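Local coordinates for ribose ABC transporter, substrate binding protein (PDB 4KQ9) that probably binds a carbohydrate, possibly ribose, in the periplasm as the substrate-binding component of an ABC transporter, at residues A[19-24]-A[248-253]; A[23-28]-A[92-97]; A[28-33]-A[40-45]. The protein carries 1 engineered substitution. All coordinates share one frame; numbering follows the deposited sequence.

Contact 1 of 3, residues A[19-24]-A[248-253]; sequences IPFFNR and YEQGGI
R24 meets Y248 through its backbone, where helices 20-35 and 247-264 come together. The carbonyl oxygen R24 O lies 3.6 Å from Y248 CA and 3.9 Å from Y248 CD1. It reaches the ring obliquely. CG of Y248 stands anti to the backbone N (chi1 -169°), which carries the phenol past R24 along helix 20-35 to E27 and A31. This is van der Waals packing. No hydrogen bond joins the two segments.

Both helices belong to the periplasmic binding protein fold, and they pack beside the sheet that contains strand 9-15. F21 is close to a bound glycerol, probably from the crystallisation liquor.

F21 and Q250 set a ring against an amide. F21 CZ is 3.9 Å from Q250 NE2, which sits at the ring edge near its plane. The two side chains cross at about a right angle, and the ring and amide planes are 74° apart. Q250 NE2 is hydrogen-bonded to Q245 O, which anchors the amide.

R24 NE forms a salt bridge with E297, close to the C terminus.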
ATOM      1  N   ILE A  19      11.586  -5.712   4.911  1.00 35.85           N
ATOM      2  CA  ILE A  19      10.251  -5.616   4.251  1.00 31.52           C
ATOM      3  C   ILE A  19      10.414  -5.183   2.803  1.00 28.55           C
ATOM      4  O   ILE A  19      10.964  -4.083   2.516  1.00 25.65           O
ATOM      5  CB  ILE A  19       9.318  -4.654   4.982  1.00 32.30           C
ATOM      6  CG1 ILE A  19       9.236  -4.994   6.466  1.00 29.75           C
ATOM      7  CG2 ILE A  19       7.935  -4.648   4.305  1.00 32.55           C
ATOM      8  CD1 ILE A  19       8.847  -3.821   7.328  1.00 31.95           C
ATOM      9  N   PRO A  20      10.004  -6.058   1.858  1.00 25.51           N
ATOM     10  CA  PRO A  20      10.259  -5.756   0.451  1.00 23.11           C
ATOM     11  C   PRO A  20       9.680  -4.400   0.007  1.00 22.99           C
ATOM     12  O   PRO A  20      10.334  -3.647  -0.678  1.00 22.96           O
ATOM     13  CB  PRO A  20       9.554  -6.900  -0.273  1.00 25.06           C
ATOM     14  CG  PRO A  20       9.815  -8.067   0.658  1.00 26.69           C
ATOM     15  CD  PRO A  20       9.549  -7.463   2.027  1.00 26.99           C
ATOM     16  N   PHE A  21       8.467  -4.108   0.437  1.00 21.42           N
ATOM     17  CA  PHE A  21       7.757  -2.906  -0.049  1.00 21.68           C
ATOM     18  C   PHE A  21       8.584  -1.641   0.269  1.00 21.44           C
ATOM     19  O   PHE A  21       8.834  -0.846  -0.589  1.00 21.89           O
ATOM     20  CB  PHE A  21       6.402  -2.876   0.609  1.00 21.13           C
ATOM     21  CG  PHE A  21       5.592  -1.645   0.286  1.00 21.86           C
ATOM     22  CD1 PHE A  21       4.974  -1.516  -0.965  1.00 23.61           C
ATOM     23  CD2 PHE A  21       5.457  -0.629   1.217  1.00 22.46           C
ATOM     24  CE1 PHE A  21       4.204  -0.380  -1.249  1.00 21.61           C
ATOM     25  CE2 PHE A  21       4.683   0.499   0.930  1.00 23.11           C
ATOM     26  CZ  PHE A  21       4.067   0.599  -0.325  1.00 21.66           C
ATOM     27  N   PHE A  22       9.033  -1.502   1.509  1.00 21.85           N
ATOM     28  CA  PHE A  22       9.839  -0.324   1.944  1.00 22.69           C
ATOM     29  C   PHE A  22      11.230  -0.322   1.404  1.00 23.24           C
ATOM     30  O   PHE A  22      11.757   0.738   1.017  1.00 23.27           O
ATOM     31  CB  PHE A  22       9.800  -0.146   3.459  1.00 25.49           C
ATOM     32  CG  PHE A  22       8.417   0.095   3.979  1.00 27.12           C
ATOM     33  CD1 PHE A  22       7.829   1.340   3.862  1.00 27.09           C
ATOM     34  CD2 PHE A  22       7.682  -0.941   4.538  1.00 28.59           C
ATOM     35  CE1 PHE A  22       6.528   1.549   4.264  1.00 27.52           C
ATOM     36  CE2 PHE A  22       6.370  -0.743   4.948  1.00 29.95           C
ATOM     37  CZ  PHE A  22       5.802   0.518   4.846  1.00 30.34           C
ATOM     38  N   ASN A  23      11.803  -1.509   1.200  1.00 23.14           N
ATOM     39  CA  ASN A  23      13.019  -1.588   0.459  1.00 24.52           C
ATOM     40  C   ASN A  23      12.853  -0.998  -0.932  1.00 21.85           C
ATOM     41  O   ASN A  23      13.722  -0.280  -1.375  1.00 20.52           O
ATOM     42  CB  ASN A  23      13.584  -3.035   0.419  1.00 29.06           C
ATOM     43  CG  ASN A  23      14.227  -3.438   1.739  1.00 33.84           C
ATOM     44  OD1 ASN A  23      14.744  -2.613   2.456  1.00 37.29           O
ATOM     45  ND2 ASN A  23      14.164  -4.721   2.076  1.00 43.85           N
ATOM     46  N   ARG A  24      11.733  -1.260  -1.618  1.00 19.80           N
ATOM     47  CA  ARG A  24      11.558  -0.801  -2.981  1.00 19.22           C
ATOM     48  C   ARG A  24      11.307   0.706  -3.021  1.00 15.06           C
ATOM     49  O   ARG A  24      11.696   1.383  -3.967  1.00 17.22           O
ATOM     50  CB  ARG A  24      10.401  -1.538  -3.708  1.00 23.42           C
ATOM     51  CG  ARG A  24      10.833  -2.827  -4.454  1.00 31.57           C
ATOM     52  CD  ARG A  24       9.800  -3.336  -5.484  1.00 35.58           C
ATOM     53  NE  ARG A  24       8.394  -3.334  -4.998  1.00 40.62           N
ATOM     54  CZ  ARG A  24       7.853  -4.215  -4.143  1.00 42.67           C
ATOM     55  NH1 ARG A  24       8.590  -5.216  -3.648  1.00 43.26           N
ATOM     56  NH2 ARG A  24       6.568  -4.113  -3.784  1.00 37.46           N
ATOM     57  N   TYR A 248       8.182   1.515  -5.934  1.00 15.12           N
ATOM     58  CA  TYR A 248       9.305   2.189  -6.585  1.00 15.75           C
ATOM     59  C   TYR A 248       8.956   3.608  -7.057  1.00 15.57           C
ATOM     60  O   TYR A 248       9.732   4.573  -6.846  1.00 14.10           O
ATOM     61  CB  TYR A 248       9.801   1.352  -7.780  1.00 18.00           C
ATOM     62  CG  TYR A 248      11.138   1.866  -8.327  1.00 20.42           C
ATOM     63  CD1 TYR A 248      12.332   1.446  -7.791  1.00 23.11           C
ATOM     64  CD2 TYR A 248      11.174   2.743  -9.397  1.00 22.28           C
ATOM     65  CE1 TYR A 248      13.560   1.913  -8.301  1.00 25.34           C
ATOM     66  CE2 TYR A 248      12.373   3.201  -9.907  1.00 23.36           C
ATOM     67  CZ  TYR A 248      13.547   2.787  -9.337  1.00 24.68           C
ATOM     68  OH  TYR A 248      14.715   3.240  -9.863  1.00 29.69           O
ATOM     69  N   GLU A 249       7.804   3.745  -7.716  1.00 14.07           N
ATOM     70  CA  GLU A 249       7.320   5.029  -8.125  1.00 13.59           C
ATOM     71  C   GLU A 249       7.012   5.970  -6.969  1.00 12.64           C
ATOM     72  O   GLU A 249       7.208   7.197  -7.108  1.00 12.31           O
ATOM     73  CB  GLU A 249       6.090   4.836  -8.980  1.00 16.05           C
ATOM     74  CG  GLU A 249       5.775   6.018  -9.867  1.00 19.42           C
ATOM     75  CD  GLU A 249       4.826   5.713 -11.061  1.00 20.75           C
ATOM     76  OE1 GLU A 249       4.328   4.553 -11.300  1.00 21.68           O
ATOM     77  OE2 GLU A 249       4.623   6.694 -11.825  1.00 25.66           O
ATOM     78  N   GLN A 250       6.458   5.445  -5.868  1.00 11.10           N
ATOM     79  CA  GLN A 250       6.195   6.258  -4.740  1.00 11.97           C
ATOM     80  C   GLN A 250       7.477   7.010  -4.309  1.00 12.90           C
ATOM     81  O   GLN A 250       7.436   8.212  -3.960  1.00 11.79           O
ATOM     82  CB  GLN A 250       5.652   5.456  -3.566  1.00 12.01           C
ATOM     83  CG  GLN A 250       4.252   4.902  -3.809  1.00 13.33           C
ATOM     84  CD  GLN A 250       3.501   4.628  -2.511  1.00 13.37           C
ATOM     85  OE1 GLN A 250       3.589   5.401  -1.578  1.00 16.46           O
ATOM     86  NE2 GLN A 250       2.774   3.554  -2.455  1.00 14.16           N
ATOM     87  N   GLY A 251       8.563   6.262  -4.232  1.00 13.13           N
ATOM     88  CA  GLY A 251       9.857   6.813  -3.786  1.00 13.64           C
ATOM     89  C   GLY A 251      10.354   7.915  -4.690  1.00 13.25           C
ATOM     90  O   GLY A 251      10.765   8.947  -4.198  1.00 13.80           O
ATOM     91  N   GLY A 252      10.194   7.733  -5.995  1.00 12.28           N
ATOM     92  CA  GLY A 252      10.574   8.744  -6.980  1.00 13.78           C
ATOM     93  C   GLY A 252       9.726  10.003  -6.862  1.00 12.68           C
ATOM     94  O   GLY A 252      10.207  11.116  -6.924  1.00 11.65           O
ATOM     95  N   ILE A 253       8.439   9.814  -6.705  1.00 12.84           N
ATOM     96  CA  ILE A 253       7.515  10.915  -6.638  1.00 12.30           C
ATOM     97  C   ILE A 253       7.778  11.733  -5.389  1.00 12.11           C
ATOM     98  O   ILE A 253       7.795  12.990  -5.461  1.00 12.13           O
ATOM     99  CB  ILE A 253       6.038  10.414  -6.692  1.00 12.59           C
ATOM    100  CG1 ILE A 253       5.664   9.997  -8.100  1.00 13.98           C
ATOM    101  CG2 ILE A 253       5.059  11.501  -6.275  1.00 13.35           C
ATOM    102  CD1 ILE A 253       4.334   9.224  -8.154  1.00 14.18           C
TER

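Contact 2 of 3, residues A[23-28]-A[92-97]; sequences NRIGEG and ILLADG
I25 overlaps L94 and A95 with its two branches, one branch to each partner. It sits on helix 20-35 and points at the end of strand 91-94. The setting is the alpha/beta layering of a periplasmic binding protein lobe, where a helix packs on a parallel sheet. Strand 91-94 is an inner strand of that sheet.

The contact is wholly apolar, and all three touching residues are buried. The shorter branch of the isoleucine meets the leucine. I25 CG2 lies 3.6 Å from L94 CD2, methyl against methyl. The two side chains run in opposite directions and slide past each other. In L94 the CG is anti to the backbone N (chi1 -179°), and this carries CD2 out from the strand to the helix.

The longer branch goes to the turn after the strand. With CD1 trans to CA (chi2 -174°), this branch extends past CG2 to A95. There the backbone leaves the strand with a positive phi of 73° at A95, and the CB still faces the helix. Y12 of strand 9-15, two places over in the sheet, touches both I25 and L94, and A247 of helix 247-264 also packs on I25.

The D96 N to L94 O bond, 3.0 Å long, closes a gamma turn centred on A95, and S70 OG is also hydrogen-bonded to that oxygen. D96 OD2 is hydrogen-bonded to a bound glycerol, probably from the crystallisation liquor. I25 CD1 ends 3.9 Å from A95 CB.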
ATOM      1  N   ASN A  23      11.803  -1.509   1.200  1.00 23.14           N
ATOM      2  CA  ASN A  23      13.019  -1.588   0.459  1.00 24.52           C
ATOM      3  C   ASN A  23      12.853  -0.998  -0.932  1.00 21.85           C
ATOM      4  O   ASN A  23      13.722  -0.280  -1.375  1.00 20.52           O
ATOM      5  CB  ASN A  23      13.584  -3.035   0.419  1.00 29.06           C
ATOM      6  CG  ASN A  23      14.227  -3.438   1.739  1.00 33.84           C
ATOM      7  OD1 ASN A  23      14.744  -2.613   2.456  1.00 37.29           O
ATOM      8  ND2 ASN A  23      14.164  -4.721   2.076  1.00 43.85           N
ATOM      9  N   ARG A  24      11.733  -1.260  -1.618  1.00 19.80           N
ATOM     10  CA  ARG A  24      11.558  -0.801  -2.981  1.00 19.22           C
ATOM     11  C   ARG A  24      11.307   0.706  -3.021  1.00 15.06           C
ATOM     12  O   ARG A  24      11.696   1.383  -3.967  1.00 17.22           O
ATOM     13  CB  ARG A  24      10.401  -1.538  -3.708  1.00 23.42           C
ATOM     14  CG  ARG A  24      10.833  -2.827  -4.454  1.00 31.57           C
ATOM     15  CD  ARG A  24       9.800  -3.336  -5.484  1.00 35.58           C
ATOM     16  NE  ARG A  24       8.394  -3.334  -4.998  1.00 40.62           N
ATOM     17  CZ  ARG A  24       7.853  -4.215  -4.143  1.00 42.67           C
ATOM     18  NH1 ARG A  24       8.590  -5.216  -3.648  1.00 43.26           N
ATOM     19  NH2 ARG A  24       6.568  -4.113  -3.784  1.00 37.46           N
ATOM     20  N   ILE A  25      10.599   1.205  -2.056  1.00 15.01           N
ATOM     21  CA  ILE A  25      10.428   2.674  -1.979  1.00 15.94           C
ATOM     22  C   ILE A  25      11.828   3.352  -1.821  1.00 18.70           C
ATOM     23  O   ILE A  25      12.117   4.296  -2.510  1.00 16.47           O
ATOM     24  CB  ILE A  25       9.538   3.093  -0.842  1.00 16.15           C
ATOM     25  CG1 ILE A  25       8.119   2.515  -1.002  1.00 16.34           C
ATOM     26  CG2 ILE A  25       9.443   4.599  -0.827  1.00 16.29           C
ATOM     27  CD1 ILE A  25       7.190   3.047   0.047  1.00 17.31           C
ATOM     28  N   GLY A  26      12.662   2.827  -0.910  1.00 19.52           N
ATOM     29  CA  GLY A  26      14.029   3.332  -0.736  1.00 21.35           C
ATOM     30  C   GLY A  26      14.804   3.360  -2.028  1.00 21.48           C
ATOM     31  O   GLY A  26      15.452   4.349  -2.336  1.00 23.88           O
ATOM     32  N   GLU A  27      14.726   2.279  -2.812  1.00 22.15           N
ATOM     33  CA  GLU A  27      15.371   2.248  -4.104  1.00 21.08           C
ATOM     34  C   GLU A  27      14.892   3.302  -5.098  1.00 20.28           C
ATOM     35  O   GLU A  27      15.689   3.923  -5.815  1.00 19.41           O
ATOM     36  CB  GLU A  27      15.205   0.869  -4.783  1.00 23.24           C
ATOM     37  CG  GLU A  27      15.790  -0.309  -3.985  1.00 28.45           C
ATOM     38  N   GLY A  28      13.588   3.502  -5.211  1.00 17.07           N
ATOM     39  CA  GLY A  28      13.105   4.493  -6.176  1.00 16.68           C
ATOM     40  C   GLY A  28      13.519   5.930  -5.732  1.00 15.44           C
ATOM     41  O   GLY A  28      13.832   6.797  -6.610  1.00 16.15           O
ATOM     42  N   ILE A  92       7.413  15.279   4.388  1.00 14.30           N
ATOM     43  CA  ILE A  92       6.482  14.607   3.499  1.00 14.63           C
ATOM     44  C   ILE A  92       6.244  13.241   4.143  1.00 14.03           C
ATOM     45  O   ILE A  92       7.194  12.541   4.430  1.00 13.51           O
ATOM     46  CB  ILE A  92       7.028  14.440   2.064  1.00 14.57           C
ATOM     47  CG1 ILE A  92       7.139  15.819   1.377  1.00 15.10           C
ATOM     48  CG2 ILE A  92       6.109  13.505   1.244  1.00 17.53           C
ATOM     49  CD1 ILE A  92       7.808  15.735   0.006  1.00 14.60           C
ATOM     50  N   LEU A  93       4.995  12.877   4.320  1.00 12.44           N
ATOM     51  CA  LEU A  93       4.652  11.543   4.687  1.00 13.94           C
ATOM     52  C   LEU A  93       4.576  10.672   3.434  1.00 13.62           C
ATOM     53  O   LEU A  93       4.094  11.110   2.369  1.00 13.87           O
ATOM     54  CB  LEU A  93       3.310  11.508   5.419  1.00 14.52           C
ATOM     55  CG  LEU A  93       3.355  12.400   6.637  1.00 15.84           C
ATOM     56  CD1 LEU A  93       1.939  12.622   7.104  1.00 16.28           C
ATOM     57  CD2 LEU A  93       4.295  11.773   7.670  1.00 18.49           C
ATOM     58  N   LEU A  94       4.999   9.420   3.570  1.00 13.77           N
ATOM     59  CA  LEU A  94       5.188   8.576   2.389  1.00 15.31           C
ATOM     60  C   LEU A  94       4.641   7.177   2.656  1.00 16.38           C
ATOM     61  O   LEU A  94       5.033   6.549   3.638  1.00 17.79           O
ATOM     62  CB  LEU A  94       6.675   8.564   2.008  1.00 14.67           C
ATOM     63  CG  LEU A  94       7.019   7.739   0.786  1.00 13.36           C
ATOM     64  CD1 LEU A  94       6.214   8.090  -0.427  1.00 14.01           C
ATOM     65  CD2 LEU A  94       8.475   7.790   0.399  1.00 15.02           C
ATOM     66  N   ALA A  95       3.739   6.732   1.783  1.00 16.17           N
ATOM     67  CA  ALA A  95       2.989   5.429   1.783  1.00 19.13           C
ATOM     68  C   ALA A  95       1.878   5.279   2.834  1.00 19.75           C
ATOM     69  O   ALA A  95       0.793   4.708   2.569  1.00 24.20           O
ATOM     70  CB  ALA A  95       3.931   4.241   1.811  1.00 18.95           C
ATOM     71  N   ASP A  96       2.161   5.765   4.024  1.00 21.64           N
ATOM     72  CA  ASP A  96       1.245   5.777   5.128  1.00 24.20           C
ATOM     73  C   ASP A  96       1.257   7.137   5.816  1.00 22.18           C
ATOM     74  O   ASP A  96       2.305   7.812   5.916  1.00 24.57           O
ATOM     75  CB  ASP A  96       1.621   4.702   6.156  1.00 26.37           C
ATOM     76  CG  ASP A  96       1.394   3.292   5.640  1.00 31.88           C
ATOM     77  OD1 ASP A  96       0.205   2.885   5.444  1.00 34.19           O
ATOM     78  OD2 ASP A  96       2.420   2.602   5.420  1.00 34.45           O
ATOM     79  N   GLY A  97       0.097   7.505   6.328  1.00 21.13           N
ATOM     80  CA  GLY A  97      -0.136   8.794   6.954  1.00 23.56           C
ATOM     81  C   GLY A  97      -0.174   8.726   8.478  1.00 27.75           C
ATOM     82  O   GLY A  97       0.225   7.743   9.069  1.00 28.84           O
TER

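Contact 3 of 3, residues A[28-33]-A[40-45]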
ATOM      1  N   GLY A  28      13.588   3.502  -5.211  1.00 17.07           N
ATOM      2  CA  GLY A  28      13.105   4.493  -6.176  1.00 16.68           C
ATOM      3  C   GLY A  28      13.519   5.930  -5.732  1.00 15.44           C
ATOM      4  O   GLY A  28      13.832   6.797  -6.610  1.00 16.15           O
ATOM      5  N   ALA A  29      13.519   6.148  -4.417  1.00 15.86           N
ATOM      6  CA  ALA A  29      13.899   7.482  -3.834  1.00 15.88           C
ATOM      7  C   ALA A  29      15.386   7.701  -4.086  1.00 19.15           C
ATOM      8  O   ALA A  29      15.770   8.770  -4.548  1.00 16.52           O
ATOM      9  CB  ALA A  29      13.646   7.562  -2.396  1.00 14.86           C
ATOM     10  N   LYS A  30      16.185   6.655  -3.874  1.00 19.89           N
ATOM     11  CA  LYS A  30      17.634   6.779  -4.116  1.00 23.27           C
ATOM     12  C   LYS A  30      17.960   7.092  -5.518  1.00 21.51           C
ATOM     13  O   LYS A  30      18.727   8.002  -5.776  1.00 25.55           O
ATOM     14  CB  LYS A  30      18.374   5.495  -3.715  1.00 27.72           C
ATOM     15  CG  LYS A  30      18.612   5.376  -2.244  1.00 33.25           C
ATOM     16  CD  LYS A  30      19.635   4.280  -1.917  1.00 43.15           C
ATOM     17  CE  LYS A  30      18.971   2.984  -1.462  1.00 50.17           C
ATOM     18  NZ  LYS A  30      19.924   1.849  -1.574  1.00 54.10           N
ATOM     19  N   ALA A  31      17.339   6.395  -6.454  1.00 21.70           N
ATOM     20  CA  ALA A  31      17.585   6.637  -7.824  1.00 23.49           C
ATOM     21  C   ALA A  31      17.197   8.073  -8.212  1.00 23.98           C
ATOM     22  O   ALA A  31      17.890   8.768  -9.012  1.00 21.49           O
ATOM     23  CB  ALA A  31      16.834   5.639  -8.678  1.00 25.72           C
ATOM     24  N   GLN A  32      16.045   8.527  -7.733  1.00 20.77           N
ATOM     25  CA  GLN A  32      15.645   9.878  -8.169  1.00 19.87           C
ATOM     26  C   GLN A  32      16.443  10.974  -7.489  1.00 16.27           C
ATOM     27  O   GLN A  32      16.555  12.051  -8.034  1.00 17.10           O
ATOM     28  CB  GLN A  32      14.156  10.147  -7.986  1.00 19.28           C
ATOM     29  CG  GLN A  32      13.632  11.416  -8.720  1.00 19.16           C
ATOM     30  CD  GLN A  32      13.769  11.474 -10.218  1.00 21.01           C
ATOM     31  OE1 GLN A  32      14.061  10.500 -10.896  1.00 23.47           O
ATOM     32  NE2 GLN A  32      13.532  12.640 -10.754  1.00 21.46           N
ATOM     33  N   ALA A  33      16.866  10.737  -6.271  1.00 16.48           N
ATOM     34  CA  ALA A  33      17.659  11.669  -5.549  1.00 17.56           C
ATOM     35  C   ALA A  33      18.970  11.999  -6.282  1.00 21.53           C
ATOM     36  O   ALA A  33      19.403  13.163  -6.335  1.00 21.28           O
ATOM     37  CB  ALA A  33      17.915  11.118  -4.181  1.00 16.93           C
ATOM     38  N   PHE A  40      21.423  12.912  -0.148  1.00 28.95           N
ATOM     39  CA  PHE A  40      20.281  12.087   0.282  1.00 26.52           C
ATOM     40  C   PHE A  40      20.690  10.902   1.163  1.00 28.82           C
ATOM     41  O   PHE A  40      21.491  10.067   0.769  1.00 35.71           O
ATOM     42  CB  PHE A  40      19.476  11.606  -0.945  1.00 24.55           C
ATOM     43  CG  PHE A  40      18.285  10.708  -0.601  1.00 24.00           C
ATOM     44  CD1 PHE A  40      17.207  11.198   0.080  1.00 24.50           C
ATOM     45  CD2 PHE A  40      18.259   9.368  -0.969  1.00 23.43           C
ATOM     46  CE1 PHE A  40      16.144  10.377   0.429  1.00 23.67           C
ATOM     47  CE2 PHE A  40      17.195   8.565  -0.655  1.00 23.55           C
ATOM     48  CZ  PHE A  40      16.133   9.070   0.041  1.00 23.90           C
ATOM     49  N   ASP A  41      20.117  10.802   2.337  1.00 28.35           N
ATOM     50  CA  ASP A  41      20.305   9.623   3.149  1.00 31.93           C
ATOM     51  C   ASP A  41      19.009   8.923   3.471  1.00 30.09           C
ATOM     52  O   ASP A  41      18.020   9.560   3.699  1.00 25.90           O
ATOM     53  CB  ASP A  41      20.938  10.004   4.478  1.00 36.88           C
ATOM     54  CG  ASP A  41      22.453   9.979   4.411  1.00 44.27           C
ATOM     55  OD1 ASP A  41      23.043  10.746   3.594  1.00 46.91           O
ATOM     56  OD2 ASP A  41      23.041   9.156   5.152  1.00 55.64           O
ATOM     57  N   ILE A  42      19.069   7.602   3.582  1.00 25.92           N
ATOM     58  CA  ILE A  42      17.996   6.818   4.168  1.00 26.50           C
ATOM     59  C   ILE A  42      18.368   6.274   5.535  1.00 27.47           C
ATOM     60  O   ILE A  42      19.336   5.493   5.654  1.00 30.91           O
ATOM     61  CB  ILE A  42      17.686   5.633   3.268  1.00 23.85           C
ATOM     62  CG1 ILE A  42      17.165   6.159   1.957  1.00 28.82           C
ATOM     63  CG2 ILE A  42      16.689   4.711   3.950  1.00 24.69           C
ATOM     64  CD1 ILE A  42      16.942   5.121   0.889  1.00 31.27           C
ATOM     65  N   SER A  43      17.562   6.570   6.540  1.00 28.60           N
ATOM     66  CA  SER A  43      17.735   5.990   7.838  1.00 28.59           C
ATOM     67  C   SER A  43      16.647   4.967   8.139  1.00 32.77           C
ATOM     68  O   SER A  43      15.469   5.292   8.116  1.00 29.86           O
ATOM     69  CB  SER A  43      17.724   7.098   8.891  1.00 32.39           C
ATOM     70  OG  SER A  43      17.266   6.600  10.136  1.00 38.30           O
ATOM     71  N   THR A  44      17.043   3.733   8.471  1.00 32.94           N
ATOM     72  CA  THR A  44      16.087   2.639   8.613  1.00 34.32           C
ATOM     73  C   THR A  44      16.115   2.148  10.007  1.00 38.50           C
ATOM     74  O   THR A  44      17.140   1.670  10.463  1.00 45.24           O
ATOM     75  CB  THR A  44      16.416   1.464   7.705  1.00 32.00           C
ATOM     76  OG1 THR A  44      16.606   1.929   6.365  1.00 32.59           O
ATOM     77  CG2 THR A  44      15.280   0.431   7.719  1.00 33.10           C
ATOM     78  N   SER A  45      14.985   2.213  10.683  1.00 36.69           N
ATOM     79  CA  SER A  45      14.978   1.885  12.056  1.00 36.89           C
ATOM     80  C   SER A  45      14.494   0.438  12.250  1.00 40.67           C
ATOM     81  O   SER A  45      14.098  -0.264  11.297  1.00 35.51           O
ATOM     82  CB  SER A  45      14.154   2.900  12.816  1.00 38.16           C
ATOM     83  OG  SER A  45      12.792   2.609  12.657  1.00 42.46           O
TER
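Helix 28-33 and strand 40-45 run nearly antiparallel, at 167° between their directions, with their axes 9.2 Å apart at closest approach. They are the second and third elements of a beta-alpha-beta crossover: strand 9-15, helix 20-35, strand 39-45. Strand 39-45 is the outermost strand at this end of the parallel sheet. The backbones are nearest at A33 and F40, close to the connection between helix and strand.

F40 is the residue that meets A29, K30 and A33. Its CG is anti to the backbone N (chi1 179°), which lays the ring along the helix from A33 back to A29. A33 CB sits 3.6 Å from F40 CG, at the root of the ring. A29 CB lies 3.8 Å from F40 CZ, at the far end. Both methyls approach the ring obliquely. K30 comes at the ring edge, in its plane, with K30 CG 3.8 Å from F40 CE2. The lysine chain crosses the phenylalanine at about a right angle.

Around this group, I255 of helix 247-264 touches both A29 and F40, and Y12 of strand 9-15 packs on F40. A serine in place of F40 would probably open a gap between helix and strand, taking the ring away from the A29 and A33 methyls.

I42, two residues on, points to the same side of the strand. It meets the aliphatic part of K30, again crossing it at about a right angle. The lysine bends at chi3 (-100°), which keeps its later carbons beside the isoleucine. I42 CD1 is 3.6 Å from K30 CG and 3.8 Å from K30 CE.

Overall arrangement
From the N terminus, strand 9-15 leads into helix 20-35, and all three contacts start on this helix. Contact 3 closes the shortest loop, through the turn to the edge strand 39-45. Contact 2 closes a longer one, reaching the inner strand 91-94 of the same sheet. Contact 1 closes the longest, back from helix 247-264 late in the chain. Contact 3 nests inside the loops of both others, and contact 2 starts from the same part of the helix as contact 1. Y248 of contact 1 also packs on G28, shared by contacts 2 and 3. Together they tie the helix to two strands and to helix 247-264, far along the chain.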